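Local structure of Epf (Streptococcus pyogenes, 4ES8) at residues H112-F118 with L209-T215; K158-E162 with D173-S177; S284-K288 with E310-D314. The protein acts as a cell-surface adhesin of Streptococcus pyogenes, attaching to cells through an N-terminal domain that contains a carbohydrate-binding module. All blocks are in the same frame, centred on the assembly; numbering follows the deposited sequence.

Contact 1: residues H112-F118 with L209-T215; sequences HDYKITF and LKIIDVT
L209 meets F118 where strands 202-213 and 113-123 run antiparallel as central neighbours in a seven-stranded sheet of the larger domain, probably the carbohydrate-binding module. In the conformer described, CD2 of L209 lies 3.8 Å from CB of F118 on the buried face, where the F118 ring also meets Y131 edge-to-face. K210 forms a hydrogen-bonded pair with T117, and its CB packs on T117 OG1 before the extended chain leads off. I211 returns to the buried side: with CG1 anti to the backbone N (chi1 -178°), its CD1 reaches both I116 CG1, at 3.7 Å, and Y114 CB. I212 pairs with K115 through two backbone bonds. At D213 the chemistry turns polar. Its OD2 takes a nearly straight hydrogen bond (177°) from H112 ND1 at 2.6 Å, using the syn lone pair and lying in the imidazole plane. This end abuts the C-terminal domain, with H112 NE2 to E246 O and T215 O to S300 OG crossing between the domains. A water joins D213 OD2 to Y114 OH, which also bonds I109 N. V214 N continues the pairing to D113 O, and V214 CG1 packs on K115 CB. T215 closes an Asx turn, its N and OG1 both donating to D213 OD1; OG1 accepts from D113 N at 2.9 Å, and T215 CG2 sits over the H112 ring face, 4.2 Å from its centroid.

Contact 2: residues K158-E162 with D173-S177; sequences KIEGE and DKTIS
K158 and S177 form a hydrogen-bonded antiparallel pair at the edge of the same seven-stranded sheet, where outermost strand 154-159 lies against strand 172-180. Their backbones bond in both directions, K158 N to S177 O and S177 N to K158 O, each at 2.9 Å. One step on, I159 and I176 form a non-hydrogen-bonded pair; both point to the buried face and lie side by side, their CG1 atoms 3.9 Å apart in the conformer described, with Y131 of strand 127-135 touching both. The last direct backbone bond runs from E160 N to T175 O, after which a type II turn, I159 to E162 with G161 at positive phi, takes the chain away. A water bridges the widening gap, donating to E160 O and accepting from T175 N. On the face that carries K158 and S177, a second water gives to K158 O and E160 OE2 and, in the S177 conformer described, accepts from OG. For E160, chi1 places CG alongside T175 CB, and the bend at chi2 (-63°) brings the carboxylate to this water. Beyond the turn, E162 and K174 cross at about a right angle in a salt bridge. Further out, R169 pairs with E162 OE1, and the carbonyl of E170 accepts from K174 NZ. That nitrogen meets E162 OE2 at a notably short 2.5 Å from the syn side, 23° out of the carboxylate plane.

Contact 3: residues S284-K288 with E310-D314; sequences SLKNK and EVGID
V311 holds CG1 anti to its own N (chi1 173°), which puts CG1 beside the carbonyl oxygen of K286, where the backbone already places CB, and turns CG2 to L285. The closest of these approaches is V311 CB to K286 O, at 3.4 Å. L285 answers with an extended outer torsion (chi2 172°), and its CD2 comes obliquely to V311 CG2 at 4.1 Å, a loose apolar touch between the two buried side chains of the contact. N287 swings its amide across I313 at about a right angle, with OD1 3.5 Å from I313 CD1; this is van der Waals packing of a polar group on an aliphatic branch. K288 N makes a weak hydrogen bond to V311 O at 3.0 Å, bent to 127°. The neighbouring K288 CA also approaches this oxygen. K288 O rests 3.4 Å from E310 CG, while E310 OE1 lies alongside CB and CG of K288. The two charged ends stay 4.5 Å apart, K288 NZ to E310 OE1, beyond a salt bridge, so any attraction is probably modest at this solvent-exposed position. The contact thus joins two irregular segments by backbone and aliphatic packing in the C-terminal domain, probably the fibronectin-like one. Segment 284-288 links helix 279-284 to strand 290-297, while the chain of segment 310-314 leaves edge strand 307-310; L291 of strand 290-297 touches both L285 and V311, with L277 and V227 packing beside them.

In the fold
Contacts 1 and 2 belong to one sheet and share a boundary: strands 113-123 and 172-180 are neighbours, so I116 N probably bonds I176 O, and F118 O meets K174 N. Contact 1 lies near the centre of the chain, with mostly buried residues and an enclosed polar cluster at one end; contact 2 lies at the sheet edge, where waters and a salt bridge take over as the strands part, and the side chain of K158 lies about 4 Å from a bound sodium ion. Contact 3 stands apart, its centre about 42 Å from that of contact 1, and joins mostly exposed connecting segments around the buried L285 and V311, with one weak hydrogen bond instead of regular strand pairing.

Contact 1: residues H112-F118 with L209-T215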
# COMPACT_ATOMS: atom_id res chain seq x y z
N HIS A 112 5.00 -4.98 -2.98
CA HIS A 112 4.41 -4.15 -4.02
C HIS A 112 4.60 -2.69 -3.59
O HIS A 112 4.84 -2.42 -2.40
CB HIS A 112 2.92 -4.50 -4.20
CG HIS A 112 2.63 -5.53 -5.25
ND1 HIS A 112 1.50 -5.44 -6.04
CD2 HIS A 112 3.32 -6.65 -5.59
CE1 HIS A 112 1.51 -6.51 -6.83
NE2 HIS A 112 2.58 -7.29 -6.58
N ASP A 113 4.51 -1.77 -4.55
CA ASP A 113 4.65 -0.33 -4.33
C ASP A 113 3.28 0.31 -4.33
O ASP A 113 2.44 -0.03 -5.19
CB ASP A 113 5.53 0.27 -5.42
CG ASP A 113 6.97 -0.21 -5.35
OD1 ASP A 113 7.51 -0.27 -4.25
OD2 ASP A 113 7.52 -0.59 -6.39
N TYR A 114 3.05 1.25 -3.39
CA TYR A 114 1.76 1.91 -3.26
C TYR A 114 1.91 3.41 -3.21
O TYR A 114 2.98 3.93 -2.83
CB TYR A 114 1.02 1.41 -2.01
CG TYR A 114 0.65 -0.06 -2.13
CD1 TYR A 114 -0.52 -0.45 -2.77
CD2 TYR A 114 1.52 -1.06 -1.68
CE1 TYR A 114 -0.84 -1.80 -2.94
CE2 TYR A 114 1.21 -2.41 -1.85
CZ TYR A 114 0.04 -2.78 -2.48
OH TYR A 114 -0.25 -4.11 -2.64
N LYS A 115 0.85 4.11 -3.62
CA LYS A 115 0.78 5.56 -3.63
C LYS A 115 -0.46 6.00 -2.88
O LYS A 115 -1.57 5.72 -3.33
CB LYS A 115 0.75 6.11 -5.07
CG LYS A 115 0.56 7.63 -5.16
CD LYS A 115 0.24 8.09 -6.59
CE LYS A 115 0.23 9.60 -6.70
NZ LYS A 115 -0.07 10.07 -8.08
N ILE A 116 -0.27 6.67 -1.74
CA ILE A 116 -1.35 7.22 -0.94
C ILE A 116 -1.48 8.69 -1.29
O ILE A 116 -0.46 9.40 -1.40
CB ILE A 116 -1.04 7.06 0.57
CG1 ILE A 116 -1.08 5.62 1.04
CG2 ILE A 116 -1.94 7.96 1.44
CD1 ILE A 116 -0.54 5.44 2.49
N THR A 117 -2.73 9.17 -1.43
CA THR A 117 -2.98 10.59 -1.64
C THR A 117 -4.06 11.01 -0.69
O THR A 117 -4.95 10.22 -0.37
CB THR A 117 -3.36 10.90 -3.10
OG1 THR A 117 -4.49 10.11 -3.49
CG2 THR A 117 -2.20 10.65 -4.07
N PHE A 118 -4.00 12.25 -0.21
CA PHE A 118 -5.05 12.80 0.65
C PHE A 118 -4.91 14.28 0.69
O PHE A 118 -3.93 14.81 0.17
CB PHE A 118 -5.02 12.21 2.08
CG PHE A 118 -3.73 12.43 2.84
CD1 PHE A 118 -2.63 11.61 2.63
CD2 PHE A 118 -3.61 13.47 3.76
CE1 PHE A 118 -1.43 11.83 3.33
CE2 PHE A 118 -2.41 13.71 4.44
CZ PHE A 118 -1.33 12.88 4.23
N LEU A 209 -9.00 10.43 1.46
CA LEU A 209 -7.89 9.47 1.47
C LEU A 209 -8.06 8.44 0.37
O LEU A 209 -9.16 7.90 0.16
CB LEU A 209 -7.82 8.81 2.85
CG LEU A 209 -7.79 9.80 4.03
CD1 LEU A 209 -8.90 9.54 5.03
CD2 LEU A 209 -6.46 9.85 4.69
N LYS A 210 -6.97 8.17 -0.36
CA LYS A 210 -6.96 7.17 -1.45
C LYS A 210 -5.64 6.44 -1.41
O LYS A 210 -4.64 7.01 -0.98
CB LYS A 210 -7.13 7.83 -2.84
CG LYS A 210 -8.51 8.42 -3.14
CD LYS A 210 -8.48 9.16 -4.50
CE LYS A 210 -9.67 10.09 -4.61
NZ LYS A 210 -9.84 10.61 -5.99
N ILE A 211 -5.61 5.18 -1.91
CA ILE A 211 -4.35 4.45 -2.06
C ILE A 211 -4.48 3.56 -3.28
O ILE A 211 -5.50 2.89 -3.43
CB ILE A 211 -3.89 3.67 -0.80
CG1 ILE A 211 -2.53 2.97 -1.03
CG2 ILE A 211 -4.96 2.68 -0.30
CD1 ILE A 211 -1.99 2.18 0.20
N ILE A 212 -3.44 3.51 -4.11
CA ILE A 212 -3.45 2.64 -5.28
C ILE A 212 -2.14 1.91 -5.38
O ILE A 212 -1.10 2.41 -4.90
CB ILE A 212 -3.73 3.40 -6.61
CG1 ILE A 212 -2.71 4.55 -6.85
CG2 ILE A 212 -5.19 3.91 -6.61
CD1 ILE A 212 -2.61 4.98 -8.33
N ASP A 213 -2.18 0.73 -6.00
CA ASP A 213 -0.98 -0.03 -6.28
C ASP A 213 -0.28 0.63 -7.48
O ASP A 213 -0.95 0.91 -8.49
CB ASP A 213 -1.38 -1.48 -6.57
CG ASP A 213 -0.21 -2.44 -6.63
OD1 ASP A 213 0.81 -2.10 -7.23
OD2 ASP A 213 -0.33 -3.54 -6.06
N VAL A 214 1.03 0.92 -7.37
CA VAL A 214 1.77 1.55 -8.48
C VAL A 214 3.00 0.69 -8.85
O VAL A 214 3.95 1.19 -9.47
CB VAL A 214 2.19 3.00 -8.15
CG1 VAL A 214 0.96 3.90 -8.09
CG2 VAL A 214 3.00 3.07 -6.86
N THR A 215 2.94 -0.61 -8.53
CA THR A 215 4.03 -1.52 -8.81
C THR A 215 4.34 -1.60 -10.31
O THR A 215 3.44 -1.81 -11.12
CB THR A 215 3.64 -2.91 -8.31
OG1 THR A 215 3.30 -2.82 -6.92
CG2 THR A 215 4.73 -3.92 -8.51
O HOH W 1 -2.20 -4.54 -4.41

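Contact 2: residues K158-E162 with D173-S177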
# COMPACT_ATOMS: atom_id res chain seq x y z
N LYS A 158 8.20 7.83 1.36
CA LYS A 158 8.56 9.15 0.85
C LYS A 158 7.33 10.03 0.72
O LYS A 158 6.38 9.64 0.03
CB LYS A 158 9.28 9.04 -0.52
CG LYS A 158 9.61 10.38 -1.20
CD LYS A 158 10.31 10.18 -2.55
CE LYS A 158 10.61 11.48 -3.29
NZ LYS A 158 11.31 11.21 -4.58
N ILE A 159 7.38 11.21 1.32
CA ILE A 159 6.34 12.23 1.13
C ILE A 159 6.85 13.16 0.06
O ILE A 159 7.96 13.72 0.23
CB ILE A 159 5.95 13.03 2.40
CG1 ILE A 159 5.72 12.16 3.67
CG2 ILE A 159 4.73 13.93 2.09
CD1 ILE A 159 5.83 13.00 4.95
N GLU A 160 6.09 13.37 -1.03
CA GLU A 160 6.58 14.31 -2.04
C GLU A 160 6.73 15.69 -1.42
O GLU A 160 5.79 16.21 -0.80
CB GLU A 160 5.64 14.40 -3.27
CG GLU A 160 5.57 13.09 -4.05
CD GLU A 160 6.90 12.67 -4.66
OE1 GLU A 160 7.50 13.48 -5.41
OE2 GLU A 160 7.35 11.54 -4.37
N GLY A 161 7.94 16.26 -1.59
CA GLY A 161 8.21 17.63 -1.16
C GLY A 161 8.35 17.91 0.33
O GLY A 161 8.52 19.07 0.71
N GLU A 162 8.21 16.88 1.18
CA GLU A 162 8.26 17.06 2.64
C GLU A 162 8.99 15.96 3.35
O GLU A 162 9.28 14.90 2.77
CB GLU A 162 6.83 17.06 3.27
CG GLU A 162 5.74 17.57 2.39
CD GLU A 162 4.53 18.09 3.11
OE1 GLU A 162 4.09 17.52 4.13
OE2 GLU A 162 3.95 19.05 2.55
N ASP A 173 -2.91 19.11 -1.12
CA ASP A 173 -2.77 17.72 -1.53
C ASP A 173 -1.42 17.16 -1.10
O ASP A 173 -0.38 17.79 -1.31
CB ASP A 173 -2.92 17.60 -3.05
CG ASP A 173 -4.29 17.94 -3.61
OD1 ASP A 173 -5.23 18.15 -2.81
OD2 ASP A 173 -4.43 17.98 -4.86
N LYS A 174 -1.45 15.93 -0.57
CA LYS A 174 -0.25 15.21 -0.19
C LYS A 174 -0.14 13.90 -0.95
O LYS A 174 -1.17 13.28 -1.28
CB LYS A 174 -0.29 14.90 1.32
CG LYS A 174 -0.41 16.15 2.22
CD LYS A 174 0.75 17.16 2.05
CE LYS A 174 0.48 18.36 2.91
NZ LYS A 174 1.44 19.46 2.60
N THR A 175 1.09 13.46 -1.18
CA THR A 175 1.37 12.18 -1.82
C THR A 175 2.42 11.46 -1.02
O THR A 175 3.46 12.06 -0.71
CB THR A 175 1.84 12.37 -3.28
OG1 THR A 175 0.87 13.11 -4.03
CG2 THR A 175 2.15 11.03 -3.98
N ILE A 176 2.17 10.18 -0.68
CA ILE A 176 3.11 9.35 0.07
C ILE A 176 3.27 8.05 -0.66
O ILE A 176 2.26 7.42 -0.96
CB ILE A 176 2.68 9.12 1.54
CG1 ILE A 176 2.49 10.46 2.29
CG2 ILE A 176 3.68 8.18 2.27
CD1 ILE A 176 1.90 10.35 3.71
N SER A 177 4.51 7.65 -0.96
CA SER A 177 4.72 6.37 -1.63
C SER A 177 5.54 5.47 -0.70
O SER A 177 6.29 5.97 0.14
CB SER A 177 5.41 6.55 -2.97
OG SER A 177 6.67 7.19 -2.86
O HOH W 2 5.99 9.85 -2.85
O HOH W 3 3.06 15.64 -0.79

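Contact 3: residues S284-K288 with E310-D314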
# COMPACT_ATOMS: atom_id res chain seq x y z
N SER A 284 4.61 -26.48 -33.57
CA SER A 284 4.60 -25.35 -34.51
C SER A 284 5.78 -24.37 -34.31
O SER A 284 6.02 -23.56 -35.22
CB SER A 284 3.29 -24.58 -34.41
OG SER A 284 2.19 -25.38 -34.83
N LEU A 285 6.51 -24.41 -33.17
CA LEU A 285 7.66 -23.51 -32.97
C LEU A 285 8.71 -23.71 -34.05
O LEU A 285 8.99 -24.86 -34.43
CB LEU A 285 8.33 -23.73 -31.60
CG LEU A 285 7.49 -23.43 -30.35
CD1 LEU A 285 8.24 -23.89 -29.11
CD2 LEU A 285 7.16 -21.92 -30.25
N LYS A 286 9.27 -22.61 -34.56
CA LYS A 286 10.29 -22.67 -35.59
C LYS A 286 11.67 -22.38 -35.02
O LYS A 286 11.81 -21.63 -34.05
CB LYS A 286 9.97 -21.71 -36.74
CG LYS A 286 8.81 -22.21 -37.59
CD LYS A 286 8.24 -21.13 -38.51
CE LYS A 286 7.52 -20.03 -37.77
NZ LYS A 286 6.75 -19.17 -38.70
N ASN A 287 12.71 -22.97 -35.62
CA ASN A 287 14.07 -22.72 -35.18
C ASN A 287 14.39 -21.22 -35.28
O ASN A 287 14.01 -20.57 -36.26
CB ASN A 287 15.07 -23.54 -36.00
CG ASN A 287 16.51 -23.37 -35.58
OD1 ASN A 287 16.84 -23.23 -34.40
ND2 ASN A 287 17.40 -23.33 -36.56
N LYS A 288 14.98 -20.65 -34.21
CA LYS A 288 15.35 -19.23 -34.15
C LYS A 288 14.12 -18.27 -34.17
O LYS A 288 14.31 -17.06 -34.28
CB LYS A 288 16.35 -18.85 -35.27
CG LYS A 288 17.68 -19.58 -35.12
CD LYS A 288 18.70 -19.15 -36.16
CE LYS A 288 20.03 -19.85 -36.00
NZ LYS A 288 20.73 -19.45 -34.74
N GLU A 310 14.65 -15.78 -28.73
CA GLU A 310 14.58 -16.79 -29.77
C GLU A 310 14.38 -18.19 -29.25
O GLU A 310 14.97 -18.58 -28.25
CB GLU A 310 15.88 -16.80 -30.59
CG GLU A 310 15.96 -15.67 -31.61
CD GLU A 310 17.21 -15.68 -32.47
OE1 GLU A 310 17.91 -16.71 -32.51
OE2 GLU A 310 17.48 -14.65 -33.13
N VAL A 311 13.62 -18.97 -30.01
CA VAL A 311 13.50 -20.42 -29.83
C VAL A 311 14.86 -20.99 -30.25
O VAL A 311 15.45 -20.52 -31.22
CB VAL A 311 12.34 -21.01 -30.70
CG1 VAL A 311 12.31 -22.54 -30.66
CG2 VAL A 311 10.99 -20.44 -30.32
N GLY A 312 15.35 -21.98 -29.54
CA GLY A 312 16.62 -22.59 -29.92
C GLY A 312 16.49 -24.09 -30.13
O GLY A 312 15.38 -24.63 -30.18
N ILE A 313 17.63 -24.74 -30.32
CA ILE A 313 17.78 -26.19 -30.42
C ILE A 313 18.26 -26.63 -29.04
O ILE A 313 19.22 -26.06 -28.53
CB ILE A 313 18.76 -26.58 -31.59
CG1 ILE A 313 18.29 -26.06 -32.98
CG2 ILE A 313 19.07 -28.09 -31.61
CD1 ILE A 313 16.89 -26.59 -33.53
N ASP A 314 17.58 -27.61 -28.43
CA ASP A 314 17.90 -28.14 -27.10
C ASP A 314 19.39 -28.57 -27.05
O ASP A 314 19.77 -29.48 -27.79
CB ASP A 314 16.97 -29.31 -26.74
CG ASP A 314 16.99 -29.74 -25.28
OD1 ASP A 314 18.05 -29.57 -24.62
OD2 ASP A 314 15.98 -30.30 -24.82